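Local coordinates for putative exported protein (Peptoclostridium difficile, PDB 5TTA) that is of unknown function but is made with a signal sequence, is probably exported, and belongs to a family in the E-set clan, at residues 88-100 with 118-132. Sequence-based numbering, arbitrary orientation.
Sequences PLELYWDAQNVAA and IVTGISPVSPKSYSH
Gln96 and Ser123 form a hydrogen-bonded antiparallel pair in a two-stranded sheet, strands 96-98 and 121-123, whose chain directions lie 136° apart, and a single bridge, Leu91 with Ser129, ties the same two segments again where they near the main antiparallel sheet. Between the two pairings, Tyr92 to Ala95 make a type I beta turn. Aspartate suits position 94 because its short side chain, CG set between the backbone N and carbonyl carbon (chi1 54°), carries two acceptors: Asp94 OD1 accepts a bond from Ser126 N at 2.8 Å and OD2 one from Ser126 OG at 2.5 Å, both on the syn side. A water donates to Asp94 OD1 and Ser126 O and accepts from Val125 N, bridging carboxylate and loop backbone. The aromatic faces of Tyr92 suit aliphatic groups: Pro124 CG over one and Lys128 CB over the other make CH-pi contacts, each 3.9 Å from the ring centroid. Lysine fits here by its long methylene chain, which bends at chi3 and brings CE to 3.7 Å from Tyr92 CE2. In another CH-pi contact the methylene of Glu90, rather than its charge, meets Tyr130, CG lying 3.4 Å from the ring centroid and 5° off the normal. Trp93 packs inward against Ala81 of strand 72-82, with His132 CB over one indole face and Leu91 CD1 over the opposite. Its NE1 donates to Ser129 O at 3.0 Å, while Leu91 N reaches that same oxygen from the other face of the carbonyl plane.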
ATOM      1  N   PRO A  88      -7.804 -38.340   9.564  1.00 22.60           N
ATOM      2  CA  PRO A  88      -7.628 -36.991   9.020  1.00 21.28           C
ATOM      3  C   PRO A  88      -8.949 -36.235   8.895  1.00 23.96           C
ATOM      4  O   PRO A  88      -9.999 -36.805   8.583  1.00 22.15           O
ATOM      5  CB  PRO A  88      -7.004 -37.249   7.640  1.00 23.13           C
ATOM      6  CG  PRO A  88      -7.544 -38.622   7.248  1.00 29.56           C
ATOM      7  CD  PRO A  88      -7.663 -39.401   8.543  1.00 30.34           C
ATOM      8  N   LEU A  89      -8.880 -34.924   9.115  1.00 16.06           N
ATOM      9  CA  LEU A  89     -10.068 -34.067   9.123  1.00 21.58           C
ATOM     10  C   LEU A  89      -9.993 -33.044   8.005  1.00 23.31           C
ATOM     11  O   LEU A  89      -8.948 -32.404   7.812  1.00 23.11           O
ATOM     12  CB  LEU A  89     -10.224 -33.337  10.464  1.00 20.33           C
ATOM     13  CG  LEU A  89     -10.476 -34.247  11.658  1.00 22.59           C
ATOM     14  CD1 LEU A  89     -10.331 -33.436  12.950  1.00 29.14           C
ATOM     15  CD2 LEU A  89     -11.853 -34.839  11.542  1.00 29.65           C
ATOM     16  N   GLU A  90     -11.105 -32.871   7.285  1.00 22.88           N
ATOM     17  CA  GLU A  90     -11.257 -31.748   6.365  1.00 22.48           C
ATOM     18  C   GLU A  90     -11.833 -30.567   7.134  1.00 20.94           C
ATOM     19  O   GLU A  90     -12.893 -30.697   7.763  1.00 21.94           O
ATOM     20  CB  GLU A  90     -12.188 -32.086   5.205  1.00 29.05           C
ATOM     21  CG  GLU A  90     -11.652 -33.112   4.254  1.00 35.52           C
ATOM     22  CD  GLU A  90     -12.587 -33.337   3.082  1.00 43.70           C
ATOM     23  OE1 GLU A  90     -12.435 -32.646   2.050  1.00 48.24           O
ATOM     24  OE2 GLU A  90     -13.481 -34.197   3.208  1.00 50.17           O
ATOM     25  N   LEU A  91     -11.155 -29.421   7.056  1.00 20.59           N
ATOM     26  CA  LEU A  91     -11.555 -28.213   7.769  1.00 22.59           C
ATOM     27  C   LEU A  91     -11.865 -27.057   6.828  1.00 20.97           C
ATOM     28  O   LEU A  91     -11.304 -26.944   5.744  1.00 17.75           O
ATOM     29  CB  LEU A  91     -10.442 -27.735   8.736  1.00 20.48           C
ATOM     30  CG  LEU A  91     -10.000 -28.755   9.788  1.00 20.32           C
ATOM     31  CD1 LEU A  91      -9.006 -28.072  10.733  1.00 16.75           C
ATOM     32  CD2 LEU A  91     -11.190 -29.270  10.568  1.00 20.75           C
ATOM     33  N   TYR A  92     -12.765 -26.174   7.282  1.00 22.45           N
ATOM     34  CA  TYR A  92     -12.772 -24.783   6.843  1.00 15.88           C
ATOM     35  C   TYR A  92     -11.708 -24.047   7.660  1.00 19.53           C
ATOM     36  O   TYR A  92     -11.991 -23.420   8.687  1.00 21.08           O
ATOM     37  CB  TYR A  92     -14.160 -24.167   7.037  1.00 19.55           C
ATOM     38  CG  TYR A  92     -15.239 -24.770   6.168  1.00 22.10           C
ATOM     39  CD1 TYR A  92     -15.303 -24.487   4.805  1.00 23.54           C
ATOM     40  CD2 TYR A  92     -16.210 -25.604   6.715  1.00 22.88           C
ATOM     41  CE1 TYR A  92     -16.305 -25.018   4.008  1.00 27.11           C
ATOM     42  CE2 TYR A  92     -17.233 -26.145   5.914  1.00 39.28           C
ATOM     43  CZ  TYR A  92     -17.265 -25.840   4.565  1.00 38.36           C
ATOM     44  OH  TYR A  92     -18.243 -26.367   3.758  1.00 44.36           O
ATOM     45  N   TRP A  93     -10.447 -24.137   7.188  1.00 16.50           N
ATOM     46  CA  TRP A  93      -9.301 -23.748   8.009  1.00 18.19           C
ATOM     47  C   TRP A  93      -9.311 -22.269   8.380  1.00 17.38           C
ATOM     48  O   TRP A  93      -8.873 -21.903   9.480  1.00 19.17           O
ATOM     49  CB  TRP A  93      -7.989 -24.043   7.278  1.00 13.14           C
ATOM     50  CG  TRP A  93      -7.617 -25.492   7.261  1.00 20.87           C
ATOM     51  CD1 TRP A  93      -8.039 -26.455   6.373  1.00 16.97           C
ATOM     52  CD2 TRP A  93      -6.747 -26.142   8.188  1.00 18.15           C
ATOM     53  NE1 TRP A  93      -7.457 -27.673   6.697  1.00 15.88           N
ATOM     54  CE2 TRP A  93      -6.650 -27.499   7.796  1.00 15.75           C
ATOM     55  CE3 TRP A  93      -6.012 -25.696   9.302  1.00 15.49           C
ATOM     56  CZ2 TRP A  93      -5.871 -28.434   8.508  1.00 19.12           C
ATOM     57  CZ3 TRP A  93      -5.233 -26.602  10.004  1.00 13.86           C
ATOM     58  CH2 TRP A  93      -5.155 -27.975   9.597  1.00 17.74           C
ATOM     59  N   ASP A  94      -9.688 -21.401   7.441  1.00 17.15           N
ATOM     60  CA  ASP A  94      -9.695 -19.956   7.658  1.00 14.54           C
ATOM     61  C   ASP A  94     -11.109 -19.388   7.776  1.00 20.04           C
ATOM     62  O   ASP A  94     -11.340 -18.230   7.418  1.00 27.66           O
ATOM     63  CB  ASP A  94      -8.917 -19.237   6.551  1.00 15.80           C
ATOM     64  CG  ASP A  94      -9.392 -19.585   5.146  1.00 28.94           C
ATOM     65  OD1 ASP A  94     -10.434 -20.265   4.991  1.00 30.29           O
ATOM     66  OD2 ASP A  94      -8.719 -19.159   4.166  1.00 29.32           O
ATOM     67  N   ALA A  95     -12.045 -20.156   8.343  1.00 19.15           N
ATOM     68  CA  ALA A  95     -13.403 -19.657   8.536  1.00 19.38           C
ATOM     69  C   ALA A  95     -13.414 -18.476   9.503  1.00 22.14           C
ATOM     70  O   ALA A  95     -12.632 -18.417  10.456  1.00 24.05           O
ATOM     71  CB  ALA A  95     -14.307 -20.756   9.071  1.00 19.77           C
ATOM     72  N   GLN A  96     -14.350 -17.556   9.278  1.00 25.71           N
ATOM     73  CA  GLN A  96     -14.584 -16.437  10.180  1.00 28.42           C
ATOM     74  C   GLN A  96     -15.724 -16.755  11.142  1.00 27.72           C
ATOM     75  O   GLN A  96     -16.616 -17.551  10.841  1.00 25.88           O
ATOM     76  CB  GLN A  96     -14.930 -15.165   9.407  1.00 29.95           C
ATOM     77  CG  GLN A  96     -13.872 -14.703   8.422  1.00 29.84           C
ATOM     78  CD  GLN A  96     -14.277 -13.426   7.708  1.00 30.52           C
ATOM     79  OE1 GLN A  96     -13.846 -12.333   8.087  1.00 36.62           O
ATOM     80  NE2 GLN A  96     -15.112 -13.553   6.671  1.00 29.61           N
ATOM     81  N   ASN A  97     -15.692 -16.111  12.302  1.00 30.32           N
ATOM     82  CA  ASN A  97     -16.738 -16.306  13.287  1.00 29.62           C
ATOM     83  C   ASN A  97     -17.949 -15.479  12.889  1.00 28.31           C
ATOM     84  O   ASN A  97     -17.824 -14.437  12.246  1.00 31.59           O
ATOM     85  CB  ASN A  97     -16.244 -15.909  14.683  1.00 29.84           C
ATOM     86  CG  ASN A  97     -15.753 -14.468  14.748  1.00 29.04           C
ATOM     87  OD1 ASN A  97     -14.768 -14.094  14.112  1.00 26.04           O
ATOM     88  ND2 ASN A  97     -16.450 -13.649  15.512  1.00 30.93           N
ATOM     89  N   VAL A  98     -19.121 -15.957  13.271  1.00 30.93           N
ATOM     90  CA  VAL A  98     -20.369 -15.229  13.063  1.00 36.11           C
ATOM     91  C   VAL A  98     -20.961 -14.905  14.428  1.00 34.67           C
ATOM     92  O   VAL A  98     -20.801 -15.670  15.383  1.00 38.08           O
ATOM     93  CB  VAL A  98     -21.356 -16.048  12.197  1.00 34.63           C
ATOM     94  CG1 VAL A  98     -22.624 -15.255  11.901  1.00 41.83           C
ATOM     95  CG2 VAL A  98     -20.681 -16.493  10.890  1.00 35.70           C
ATOM     96  N   ALA A  99     -21.623 -13.752  14.521  1.00 42.21           N
ATOM     97  CA  ALA A  99     -22.274 -13.287  15.743  1.00 36.63           C
ATOM     98  C   ALA A  99     -23.790 -13.369  15.610  1.00 34.43           C
ATOM     99  O   ALA A  99     -24.337 -13.532  14.516  1.00 52.52           O
ATOM    100  CB  ALA A  99     -21.858 -11.845  16.075  1.00 34.71           C
ATOM    101  N   ALA A 100     -24.472 -13.233  16.753  1.00 39.77           N
ATOM    102  CA  ALA A 100     -25.922 -13.428  16.795  1.00 44.65           C
ATOM    103  C   ALA A 100     -26.656 -12.498  15.833  1.00 48.27           C
ATOM    104  O   ALA A 100     -27.656 -12.895  15.223  1.00 45.53           O
ATOM    105  CB  ALA A 100     -26.430 -13.236  18.220  1.00 34.67           C
ATOM    106  N   ILE A 118     -19.475 -14.226  21.572  1.00 29.81           N
ATOM    107  CA  ILE A 118     -20.270 -15.447  21.498  1.00 29.60           C
ATOM    108  C   ILE A 118     -20.383 -15.852  20.030  1.00 32.56           C
ATOM    109  O   ILE A 118     -20.998 -15.157  19.216  1.00 28.85           O
ATOM    110  CB  ILE A 118     -21.643 -15.244  22.148  1.00 37.09           C
ATOM    111  CG1 ILE A 118     -21.470 -15.017  23.651  1.00 36.71           C
ATOM    112  CG2 ILE A 118     -22.542 -16.427  21.896  1.00 37.14           C
ATOM    113  CD1 ILE A 118     -22.706 -14.518  24.352  1.00 39.88           C
ATOM    114  N   VAL A 119     -19.781 -16.980  19.677  1.00 29.32           N
ATOM    115  CA  VAL A 119     -19.686 -17.379  18.283  1.00 29.31           C
ATOM    116  C   VAL A 119     -20.864 -18.305  18.011  1.00 37.72           C
ATOM    117  O   VAL A 119     -20.918 -19.423  18.536  1.00 35.80           O
ATOM    118  CB  VAL A 119     -18.334 -18.051  17.996  1.00 29.27           C
ATOM    119  CG1 VAL A 119     -18.234 -18.517  16.544  1.00 29.54           C
ATOM    120  CG2 VAL A 119     -17.203 -17.074  18.342  1.00 32.09           C
ATOM    121  N   THR A 120     -21.827 -17.827  17.219  1.00 31.69           N
ATOM    122  CA  THR A 120     -23.021 -18.609  16.928  1.00 42.50           C
ATOM    123  C   THR A 120     -22.846 -19.521  15.716  1.00 47.80           C
ATOM    124  O   THR A 120     -23.663 -20.429  15.524  1.00 44.98           O
ATOM    125  CB  THR A 120     -24.236 -17.684  16.722  1.00 39.28           C
ATOM    126  OG1 THR A 120     -24.208 -17.110  15.411  1.00 47.99           O
ATOM    127  CG2 THR A 120     -24.233 -16.543  17.747  1.00 38.53           C
ATOM    128  N   GLY A 121     -21.798 -19.312  14.920  1.00 43.01           N
ATOM    129  CA  GLY A 121     -21.546 -20.131  13.745  1.00 42.16           C
ATOM    130  C   GLY A 121     -20.251 -19.699  13.083  1.00 39.21           C
ATOM    131  O   GLY A 121     -19.529 -18.826  13.584  1.00 30.80           O
ATOM    132  N   ILE A 122     -19.965 -20.319  11.932  1.00 31.84           N
ATOM    133  CA  ILE A 122     -18.780 -19.991  11.150  1.00 31.12           C
ATOM    134  C   ILE A 122     -19.175 -19.584   9.731  1.00 34.48           C
ATOM    135  O   ILE A 122     -20.216 -19.991   9.201  1.00 33.63           O
ATOM    136  CB  ILE A 122     -17.777 -21.168  11.113  1.00 31.98           C
ATOM    137  CG1 ILE A 122     -18.378 -22.370  10.401  1.00 35.17           C
ATOM    138  CG2 ILE A 122     -17.358 -21.567  12.523  1.00 38.71           C
ATOM    139  CD1 ILE A 122     -17.359 -23.452  10.115  1.00 38.51           C
ATOM    140  N   SER A 123     -18.315 -18.772   9.120  1.00 29.44           N
ATOM    141  CA  SER A 123     -18.458 -18.333   7.733  1.00 35.44           C
ATOM    142  C   SER A 123     -17.217 -18.736   6.943  1.00 29.21           C
ATOM    143  O   SER A 123     -16.147 -18.117   7.113  1.00 28.02           O
ATOM    144  CB  SER A 123     -18.667 -16.821   7.663  1.00 40.61           C
ATOM    145  OG  SER A 123     -18.872 -16.393   6.323  1.00 43.04           O
ATOM    146  N   PRO A 124     -17.313 -19.734   6.065  1.00 32.79           N
ATOM    147  CA  PRO A 124     -16.133 -20.185   5.317  1.00 34.40           C
ATOM    148  C   PRO A 124     -15.503 -19.083   4.474  1.00 27.64           C
ATOM    149  O   PRO A 124     -16.169 -18.155   4.000  1.00 27.11           O
ATOM    150  CB  PRO A 124     -16.686 -21.310   4.430  1.00 34.33           C
ATOM    151  CG  PRO A 124     -17.875 -21.808   5.165  1.00 40.73           C
ATOM    152  CD  PRO A 124     -18.470 -20.623   5.868  1.00 33.20           C
ATOM    153  N   VAL A 125     -14.188 -19.199   4.312  1.00 23.33           N
ATOM    154  CA  VAL A 125     -13.410 -18.340   3.434  1.00 25.12           C
ATOM    155  C   VAL A 125     -12.882 -19.214   2.294  1.00 27.88           C
ATOM    156  O   VAL A 125     -13.457 -19.215   1.202  1.00 27.96           O
ATOM    157  CB  VAL A 125     -12.321 -17.610   4.242  1.00 26.17           C
ATOM    158  CG1 VAL A 125     -11.361 -16.887   3.346  1.00 32.93           C
ATOM    159  CG2 VAL A 125     -13.021 -16.581   5.147  1.00 32.09           C
ATOM    160  N   SER A 126     -11.830 -20.008   2.554  1.00 23.84           N
ATOM    161  CA  SER A 126     -11.318 -21.001   1.617  1.00 21.48           C
ATOM    162  C   SER A 126     -12.205 -22.256   1.611  1.00 27.57           C
ATOM    163  O   SER A 126     -12.912 -22.532   2.580  1.00 23.60           O
ATOM    164  CB  SER A 126      -9.885 -21.379   1.994  1.00 23.24           C
ATOM    165  OG  SER A 126      -9.022 -20.251   1.903  1.00 23.44           O
ATOM    166  N   PRO A 127     -12.194 -23.030   0.523  1.00 22.70           N
ATOM    167  CA  PRO A 127     -12.960 -24.288   0.505  1.00 29.09           C
ATOM    168  C   PRO A 127     -12.528 -25.259   1.599  1.00 19.96           C
ATOM    169  O   PRO A 127     -11.368 -25.293   2.007  1.00 19.08           O
ATOM    170  CB  PRO A 127     -12.647 -24.872  -0.883  1.00 19.82           C
ATOM    171  CG  PRO A 127     -12.416 -23.656  -1.757  1.00 22.31           C
ATOM    172  CD  PRO A 127     -11.613 -22.720  -0.801  1.00 20.49           C
ATOM    173  N   LYS A 128     -13.458 -26.119   2.017  1.00 23.73           N
ATOM    174  CA  LYS A 128     -13.101 -27.182   2.960  1.00 27.50           C
ATOM    175  C   LYS A 128     -11.998 -28.050   2.360  1.00 23.54           C
ATOM    176  O   LYS A 128     -12.014 -28.336   1.156  1.00 24.53           O
ATOM    177  CB  LYS A 128     -14.331 -28.043   3.287  1.00 28.55           C
ATOM    178  CG  LYS A 128     -14.085 -29.039   4.444  1.00 29.04           C
ATOM    179  CD  LYS A 128     -15.157 -30.130   4.551  1.00 30.68           C
ATOM    180  CE  LYS A 128     -16.350 -29.713   5.367  1.00 42.32           C
ATOM    181  NZ  LYS A 128     -17.492 -30.665   5.178  1.00 48.94           N
ATOM    182  N   SER A 129     -11.026 -28.448   3.184  1.00 23.99           N
ATOM    183  CA  SER A 129      -9.836 -29.135   2.672  1.00 27.26           C
ATOM    184  C   SER A 129      -9.104 -29.857   3.798  1.00 24.64           C
ATOM    185  O   SER A 129      -9.159 -29.442   4.957  1.00 18.31           O
ATOM    186  CB  SER A 129      -8.888 -28.142   1.977  1.00 25.84           C
ATOM    187  OG  SER A 129      -7.664 -28.756   1.599  1.00 24.39           O
ATOM    188  N   TYR A 130      -8.394 -30.946   3.449  1.00 18.89           N
ATOM    189  CA  TYR A 130      -7.518 -31.571   4.446  1.00 20.50           C
ATOM    190  C   TYR A 130      -6.336 -30.676   4.826  1.00 16.73           C
ATOM    191  O   TYR A 130      -5.788 -30.802   5.926  1.00 19.27           O
ATOM    192  CB  TYR A 130      -6.982 -32.921   3.935  1.00 27.21           C
ATOM    193  CG  TYR A 130      -7.983 -34.074   3.974  1.00 21.32           C
ATOM    194  CD1 TYR A 130      -8.400 -34.624   5.184  1.00 23.67           C
ATOM    195  CD2 TYR A 130      -8.487 -34.623   2.791  1.00 21.03           C
ATOM    196  CE1 TYR A 130      -9.322 -35.674   5.223  1.00 26.47           C
ATOM    197  CE2 TYR A 130      -9.386 -35.673   2.823  1.00 27.78           C
ATOM    198  CZ  TYR A 130      -9.801 -36.191   4.035  1.00 26.03           C
ATOM    199  OH  TYR A 130     -10.710 -37.228   4.045  1.00 32.04           O
ATOM    200  N   SER A 131      -5.892 -29.807   3.936  1.00 21.81           N
ATOM    201  CA  SER A 131      -4.713 -29.006   4.226  1.00 21.95           C
ATOM    202  C   SER A 131      -4.989 -27.508   4.119  1.00 20.41           C
ATOM    203  O   SER A 131      -5.895 -27.061   3.420  1.00 20.76           O
ATOM    204  CB  SER A 131      -3.566 -29.343   3.277  1.00 21.60           C
ATOM    205  OG  SER A 131      -3.902 -28.917   1.971  1.00 24.61           O
ATOM    206  N   HIS A 132      -4.139 -26.723   4.777  1.00 19.38           N
ATOM    207  CA  HIS A 132      -4.133 -25.282   4.586  1.00 25.13           C
ATOM    208  C   HIS A 132      -2.701 -24.770   4.601  1.00 20.98           C
ATOM    209  O   HIS A 132      -1.890 -25.189   5.431  1.00 18.24           O
ATOM    210  CB  HIS A 132      -4.935 -24.547   5.674  1.00 20.66           C
ATOM    211  CG  HIS A 132      -5.035 -23.075   5.427  1.00 19.02           C
ATOM    212  ND1 HIS A 132      -5.770 -22.555   4.388  1.00 21.31           N
ATOM    213  CD2 HIS A 132      -4.496 -22.012   6.079  1.00 20.03           C
ATOM    214  CE1 HIS A 132      -5.694 -21.233   4.414  1.00 28.12           C
ATOM    215  NE2 HIS A 132      -4.918 -20.879   5.425  1.00 23.01           N
TER
HETATM  216  O   HOH W   1      -6.146 -32.933   7.525  1.00 16.73           O
HETATM  217  O   HOH W   2      -9.955 -24.345   4.249  1.00 18.49           O
HETATM  218  O   HOH W   3     -12.888 -21.688   5.343  1.00 21.27           O
HETATM  219  O   HOH W   4     -16.444 -15.392   5.313  1.00 32.23           O